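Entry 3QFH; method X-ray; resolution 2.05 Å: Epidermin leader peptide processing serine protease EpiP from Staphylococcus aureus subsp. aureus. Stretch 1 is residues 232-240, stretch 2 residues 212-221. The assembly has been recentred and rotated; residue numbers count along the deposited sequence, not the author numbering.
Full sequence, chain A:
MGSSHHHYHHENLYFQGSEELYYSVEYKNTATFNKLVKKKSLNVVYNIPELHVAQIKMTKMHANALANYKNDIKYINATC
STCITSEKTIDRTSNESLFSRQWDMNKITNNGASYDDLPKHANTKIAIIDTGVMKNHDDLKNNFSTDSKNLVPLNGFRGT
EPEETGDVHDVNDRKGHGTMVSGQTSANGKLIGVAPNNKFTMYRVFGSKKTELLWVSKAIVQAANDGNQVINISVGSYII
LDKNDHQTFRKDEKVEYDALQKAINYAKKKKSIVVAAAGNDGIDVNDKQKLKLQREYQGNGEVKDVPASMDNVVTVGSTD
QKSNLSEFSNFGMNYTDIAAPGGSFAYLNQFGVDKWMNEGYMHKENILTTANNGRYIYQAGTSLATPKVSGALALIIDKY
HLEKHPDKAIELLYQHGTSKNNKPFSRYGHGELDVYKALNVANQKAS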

ATOM      1  N   ASN A 232       4.200   3.449  -0.414  1.00 23.08           N
ATOM      2  CA  ASN A 232       3.372   2.703   0.549  1.00 23.67           C
ATOM      3  C   ASN A 232       2.062   2.254  -0.075  1.00 25.38           C
ATOM      4  O   ASN A 232       1.280   3.082  -0.539  1.00 24.59           O
ATOM      5  CB  ASN A 232       3.100   3.600   1.771  1.00 23.07           C
ATOM      6  CG  ASN A 232       2.405   2.884   2.895  1.00 24.06           C
ATOM      7  OD1 ASN A 232       3.057   2.368   3.810  1.00 28.10           O
ATOM      8  ND2 ASN A 232       1.081   2.804   2.824  1.00 24.64           N
ATOM      9  N   ILE A 233       1.832   0.948  -0.092  1.00 28.78           N
ATOM     10  CA  ILE A 233       0.591   0.380  -0.639  1.00 32.51           C
ATOM     11  C   ILE A 233      -0.119  -0.379   0.474  1.00 35.50           C
ATOM     12  O   ILE A 233       0.306  -1.457   0.903  1.00 34.66           O
ATOM     13  CB  ILE A 233       0.851  -0.550  -1.835  1.00 32.19           C
ATOM     14  CG1 ILE A 233       1.798   0.107  -2.832  1.00 34.65           C
ATOM     15  CG2 ILE A 233      -0.448  -0.888  -2.541  1.00 33.74           C
ATOM     16  CD1 ILE A 233       2.165  -0.799  -3.996  1.00 33.34           C
ATOM     17  N   SER A 234      -1.191   0.214   0.977  1.00 40.43           N
ATOM     18  CA  SER A 234      -1.965  -0.398   2.034  1.00 43.12           C
ATOM     19  C   SER A 234      -3.087  -1.287   1.447  1.00 45.65           C
ATOM     20  O   SER A 234      -3.651  -2.122   2.153  1.00 49.14           O
ATOM     21  CB  SER A 234      -2.463   0.683   3.024  1.00 44.22           C
ATOM     22  OG  SER A 234      -1.368   1.212   3.831  1.00 41.27           O
ATOM     23  N   VAL A 235      -3.362  -1.160   0.148  1.00 47.50           N
ATOM     24  CA  VAL A 235      -4.411  -1.963  -0.506  1.00 48.47           C
ATOM     25  C   VAL A 235      -3.932  -3.347  -0.911  1.00 48.49           C
ATOM     26  O   VAL A 235      -2.845  -3.524  -1.476  1.00 48.68           O
ATOM     27  CB  VAL A 235      -5.009  -1.288  -1.787  1.00 49.63           C
ATOM     28  CG1 VAL A 235      -3.961  -1.162  -2.889  1.00 50.30           C
ATOM     29  CG2 VAL A 235      -6.200  -2.085  -2.311  1.00 50.56           C
ATOM     30  N   GLY A 236      -4.767  -4.329  -0.623  1.00 48.18           N
ATOM     31  CA  GLY A 236      -4.498  -5.693  -0.975  1.00 48.90           C
ATOM     32  C   GLY A 236      -5.647  -6.180  -1.821  1.00 49.46           C
ATOM     33  O   GLY A 236      -6.658  -5.490  -1.976  1.00 51.20           O
ATOM     34  N   SER A 237      -5.486  -7.357  -2.390  1.00 48.48           N
ATOM     35  CA  SER A 237      -6.539  -7.963  -3.164  1.00 49.17           C
ATOM     36  C   SER A 237      -6.148  -9.395  -3.410  1.00 47.84           C
ATOM     37  O   SER A 237      -4.963  -9.722  -3.511  1.00 48.45           O
ATOM     38  CB  SER A 237      -6.716  -7.264  -4.510  1.00 49.13           C
ATOM     39  OG  SER A 237      -5.630  -7.575  -5.354  1.00 52.69           O
ATOM     40  N   TYR A 238      -7.144 -10.254  -3.496  1.00 46.55           N
ATOM     41  CA  TYR A 238      -6.897 -11.632  -3.791  1.00 46.72           C
ATOM     42  C   TYR A 238      -7.183 -11.745  -5.265  1.00 47.76           C
ATOM     43  O   TYR A 238      -8.295 -11.449  -5.719  1.00 48.88           O
ATOM     44  CB  TYR A 238      -7.762 -12.538  -2.943  1.00 47.52           C
ATOM     45  CG  TYR A 238      -7.412 -12.422  -1.492  1.00 46.09           C
ATOM     46  CD1 TYR A 238      -6.358 -13.146  -0.960  1.00 45.65           C
ATOM     47  CD2 TYR A 238      -8.112 -11.567  -0.652  1.00 45.49           C
ATOM     48  CE1 TYR A 238      -6.013 -13.039   0.367  1.00 44.10           C
ATOM     49  CE2 TYR A 238      -7.775 -11.459   0.690  1.00 46.94           C
ATOM     50  CZ  TYR A 238      -6.718 -12.202   1.190  1.00 43.79           C
ATOM     51  OH  TYR A 238      -6.360 -12.106   2.514  1.00 45.39           O
ATOM     52  N   ILE A 239      -6.166 -12.155  -6.008  1.00 46.69           N
ATOM     53  CA  ILE A 239      -6.248 -12.220  -7.443  1.00 47.01           C
ATOM     54  C   ILE A 239      -6.172 -13.666  -7.918  1.00 47.16           C
ATOM     55  O   ILE A 239      -5.465 -14.485  -7.330  1.00 45.79           O
ATOM     56  CB  ILE A 239      -5.106 -11.358  -8.049  1.00 46.83           C
ATOM     57  CG1 ILE A 239      -5.344 -11.069  -9.523  1.00 47.40           C
ATOM     58  CG2 ILE A 239      -3.733 -11.998  -7.796  1.00 46.05           C
ATOM     59  CD1 ILE A 239      -4.374 -10.070 -10.082  1.00 45.51           C
ATOM     60  N   ILE A 240      -6.935 -13.971  -8.966  1.00 47.24           N
ATOM     61  CA  ILE A 240      -6.939 -15.290  -9.572  1.00 48.05           C
ATOM     62  C   ILE A 240      -6.033 -15.272 -10.800  1.00 48.66           C
ATOM     63  O   ILE A 240      -6.135 -14.376 -11.642  1.00 47.37           O
ATOM     64  CB  ILE A 240      -8.375 -15.718 -10.014  1.00 49.01           C
ATOM     65  CG1 ILE A 240      -9.333 -15.719  -8.818  1.00 49.41           C
ATOM     66  CG2 ILE A 240      -8.342 -17.085 -10.660  1.00 48.13           C
ATOM     67  CD1 ILE A 240     -10.781 -15.957  -9.181  1.00 51.53           C
TER
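Stretch 2, residues 212-221: ELLWVSKAIV

Stretch 2 lies on stretch 1 as a helix resting on an extended segment, and the contact is made almost wholly by side chains. Glu212 holds the N-cap position, and from Leu213 to Val221 the chain is helical, with phi near -65° and psi near -40°, the helix running on beyond the stretch. The first turn closes on the cap residue: Trp215 N donates to Glu212 O at 3.0 Å and Val216 N to the same Glu212 O at 3.3 Å. Stretch 1 is extended at Ile233, breaks at Ser234, where psi falls to -13°, and is strand again by Tyr238.

The two chains run in opposite senses. Ile239 and Ser237 meet Leu213 at the start of the helix, Val235 meets Val216 one turn on, and Ile233 reaches both Val216 and Ile220. Going forward along the helix thus means going backward along stretch 1. The backbones stay well apart, with CA of Ile233 8.7 Å from CA of Val216 and CA of Ser237 8.6 Å from CA of Leu213, a gap that side chains from both sides fill.

Leu213 gives the most surface, 62 Å² of its area being covered by stretch 1. Its CA-to-CB bond points toward the strand, and with chi1 m and chi2 t its CD1 lies 3.9 Å from Ile239 CD1 and 3.7 Å from Ser237 OG. The serine is small, and its hydroxyl is hydrogen-bonded elsewhere in the structure, so it can stand beside a methyl group without being left unsatisfied.

Ile233 is the counterpart from the other side, with 46 Å² covered. Its m, t rotamer carries CD1 to 3.4 Å from Ile220 CD1, a tight approach for two methyl groups, while its CG2 stands a looser 4.5 Å from Val216 CG1. Ile220 points sideways from its CA, yet its own extended m, t side chain brings its end back to the contact.

Val216, with 36 Å² covered, joins the two ends. Val216 CG2 sits 4.2 Å from Val235 CG1, and Val216 CG1 serves both neighbours, at 4.4 Å from Val235 CG1 and 4.5 Å from Ile233 CG2. From the middle of the helix face Val216 touches two residues of the extended chain.

The rules are easy to read. On the helix, spacings of three and four, Leu213, Val216 and Ile220, put the contacting residues along one face; on stretch 1 every second residue from Ile233 to Ile239 points toward the helix. Gly236 and Tyr238 fall between them; the tyrosine points away, and the glycine has no side chain to place. No hydrogen bond crosses between the stretches, so apolar packing carries the contact. One polar side chain of the helix is satisfied within it: Ser217 OG donates to Leu213 O at 3.0 Å, returning its hydroxyl to the backbone one turn earlier. In all, 251 Å² is buried, both sides summed.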

ATOM      1  N   GLU A 212      -9.404  -0.006  -9.124  1.00 39.21           N
ATOM      2  CA  GLU A 212      -9.028  -0.964 -10.162  1.00 38.15           C
ATOM      3  C   GLU A 212      -7.549  -1.220  -9.935  1.00 37.33           C
ATOM      4  O   GLU A 212      -6.808  -0.277  -9.625  1.00 35.42           O
ATOM      5  CB  GLU A 212      -9.200  -0.366 -11.563  1.00 39.08           C
ATOM      6  CG  GLU A 212     -10.634  -0.135 -12.064  1.00 40.62           C
ATOM      7  CD  GLU A 212     -11.291  -1.375 -12.678  1.00 41.95           C
ATOM      8  OE1 GLU A 212     -10.980  -2.507 -12.268  1.00 43.81           O
ATOM      9  OE2 GLU A 212     -12.145  -1.209 -13.572  1.00 41.31           O
ATOM     10  N   LEU A 213      -7.101  -2.469 -10.083  1.00 36.02           N
ATOM     11  CA  LEU A 213      -5.679  -2.763  -9.908  1.00 35.30           C
ATOM     12  C   LEU A 213      -4.841  -2.013 -10.944  1.00 33.29           C
ATOM     13  O   LEU A 213      -3.691  -1.684 -10.689  1.00 31.64           O
ATOM     14  CB  LEU A 213      -5.382  -4.273  -9.934  1.00 36.94           C
ATOM     15  CG  LEU A 213      -5.844  -5.065  -8.702  1.00 39.16           C
ATOM     16  CD1 LEU A 213      -5.525  -6.550  -8.869  1.00 44.61           C
ATOM     17  CD2 LEU A 213      -5.211  -4.550  -7.432  1.00 41.52           C
ATOM     18  N   LEU A 214      -5.425  -1.732 -12.105  1.00 32.10           N
ATOM     19  CA  LEU A 214      -4.735  -0.955 -13.107  1.00 32.04           C
ATOM     20  C   LEU A 214      -4.467   0.478 -12.638  1.00 30.26           C
ATOM     21  O   LEU A 214      -3.469   1.059 -13.032  1.00 28.54           O
ATOM     22  CB  LEU A 214      -5.496  -0.934 -14.421  1.00 32.07           C
ATOM     23  CG  LEU A 214      -5.539  -2.278 -15.163  1.00 38.49           C
ATOM     24  CD1 LEU A 214      -6.398  -2.139 -16.426  1.00 40.56           C
ATOM     25  CD2 LEU A 214      -4.160  -2.764 -15.509  1.00 35.78           C
ATOM     26  N   TRP A 215      -5.353   1.051 -11.822  1.00 29.16           N
ATOM     27  CA  TRP A 215      -5.132   2.424 -11.330  1.00 28.28           C
ATOM     28  C   TRP A 215      -3.988   2.400 -10.339  1.00 27.28           C
ATOM     29  O   TRP A 215      -3.119   3.290 -10.336  1.00 28.31           O
ATOM     30  CB  TRP A 215      -6.370   3.043 -10.651  1.00 28.35           C
ATOM     31  CG  TRP A 215      -7.679   2.984 -11.409  1.00 28.77           C
ATOM     32  CD1 TRP A 215      -7.856   2.753 -12.736  1.00 29.72           C
ATOM     33  CD2 TRP A 215      -8.976   3.305 -10.884  1.00 27.85           C
ATOM     34  NE1 TRP A 215      -9.189   2.823 -13.060  1.00 32.70           N
ATOM     35  CE2 TRP A 215      -9.900   3.178 -11.945  1.00 31.45           C
ATOM     36  CE3 TRP A 215      -9.443   3.663  -9.624  1.00 27.33           C
ATOM     37  CZ2 TRP A 215     -11.272   3.381 -11.779  1.00 31.26           C
ATOM     38  CZ3 TRP A 215     -10.810   3.867  -9.449  1.00 29.74           C
ATOM     39  CH2 TRP A 215     -11.710   3.734 -10.529  1.00 29.10           C
ATOM     40  N   VAL A 216      -3.972   1.359  -9.510  1.00 25.95           N
ATOM     41  CA  VAL A 216      -2.910   1.172  -8.531  1.00 25.44           C
ATOM     42  C   VAL A 216      -1.555   1.051  -9.228  1.00 25.50           C
ATOM     43  O   VAL A 216      -0.579   1.667  -8.795  1.00 22.01           O
ATOM     44  CB  VAL A 216      -3.131  -0.070  -7.667  1.00 25.48           C
ATOM     45  CG1 VAL A 216      -1.929  -0.283  -6.714  1.00 25.98           C
ATOM     46  CG2 VAL A 216      -4.461   0.048  -6.854  1.00 23.88           C
ATOM     47  N   SER A 217      -1.517   0.271 -10.317  1.00 25.41           N
ATOM     48  CA  SER A 217      -0.306   0.071 -11.083  1.00 25.25           C
ATOM     49  C   SER A 217       0.175   1.379 -11.669  1.00 25.07           C
ATOM     50  O   SER A 217       1.353   1.683 -11.601  1.00 25.84           O
ATOM     51  CB  SER A 217      -0.519  -0.970 -12.175  1.00 27.03           C
ATOM     52  OG  SER A 217      -0.853  -2.219 -11.590  1.00 29.73           O
ATOM     53  N   LYS A 218      -0.737   2.177 -12.212  1.00 25.42           N
ATOM     54  CA  LYS A 218      -0.339   3.459 -12.778  1.00 24.73           C
ATOM     55  C   LYS A 218       0.156   4.400 -11.669  1.00 24.86           C
ATOM     56  O   LYS A 218       1.072   5.180 -11.882  1.00 26.30           O
ATOM     57  CB  LYS A 218      -1.473   4.076 -13.570  1.00 24.41           C
ATOM     58  CG  LYS A 218      -1.049   5.257 -14.412  1.00 25.38           C
ATOM     59  CD  LYS A 218      -2.208   5.788 -15.233  1.00 29.24           C
ATOM     60  CE  LYS A 218      -1.772   6.904 -16.158  1.00 31.14           C
ATOM     61  NZ  LYS A 218      -2.915   7.362 -16.977  1.00 37.62           N
ATOM     62  N   ALA A 219      -0.450   4.314 -10.489  1.00 25.17           N
ATOM     63  CA  ALA A 219      -0.031   5.129  -9.349  1.00 25.07           C
ATOM     64  C   ALA A 219       1.393   4.768  -8.910  1.00 24.70           C
ATOM     65  O   ALA A 219       2.182   5.652  -8.545  1.00 24.37           O
ATOM     66  CB  ALA A 219      -1.045   5.008  -8.164  1.00 23.03           C
ATOM     67  N   ILE A 220       1.735   3.480  -8.966  1.00 23.77           N
ATOM     68  CA  ILE A 220       3.078   3.043  -8.605  1.00 22.96           C
ATOM     69  C   ILE A 220       4.085   3.613  -9.602  1.00 24.01           C
ATOM     70  O   ILE A 220       5.130   4.124  -9.218  1.00 24.33           O
ATOM     71  CB  ILE A 220       3.184   1.522  -8.565  1.00 23.35           C
ATOM     72  CG1 ILE A 220       2.311   0.988  -7.426  1.00 21.79           C
ATOM     73  CG2 ILE A 220       4.652   1.080  -8.372  1.00 22.80           C
ATOM     74  CD1 ILE A 220       2.271  -0.482  -7.360  1.00 25.49           C
ATOM     75  N   VAL A 221       3.765   3.525 -10.881  1.00 24.70           N
ATOM     76  CA  VAL A 221       4.619   4.097 -11.924  1.00 26.35           C
ATOM     77  C   VAL A 221       4.749   5.623 -11.763  1.00 27.85           C
ATOM     78  O   VAL A 221       5.845   6.196 -11.909  1.00 29.15           O
ATOM     79  CB  VAL A 221       4.074   3.745 -13.337  1.00 27.43           C
ATOM     80  CG1 VAL A 221       4.782   4.542 -14.407  1.00 26.90           C
ATOM     81  CG2 VAL A 221       4.222   2.226 -13.610  1.00 25.97           C
TER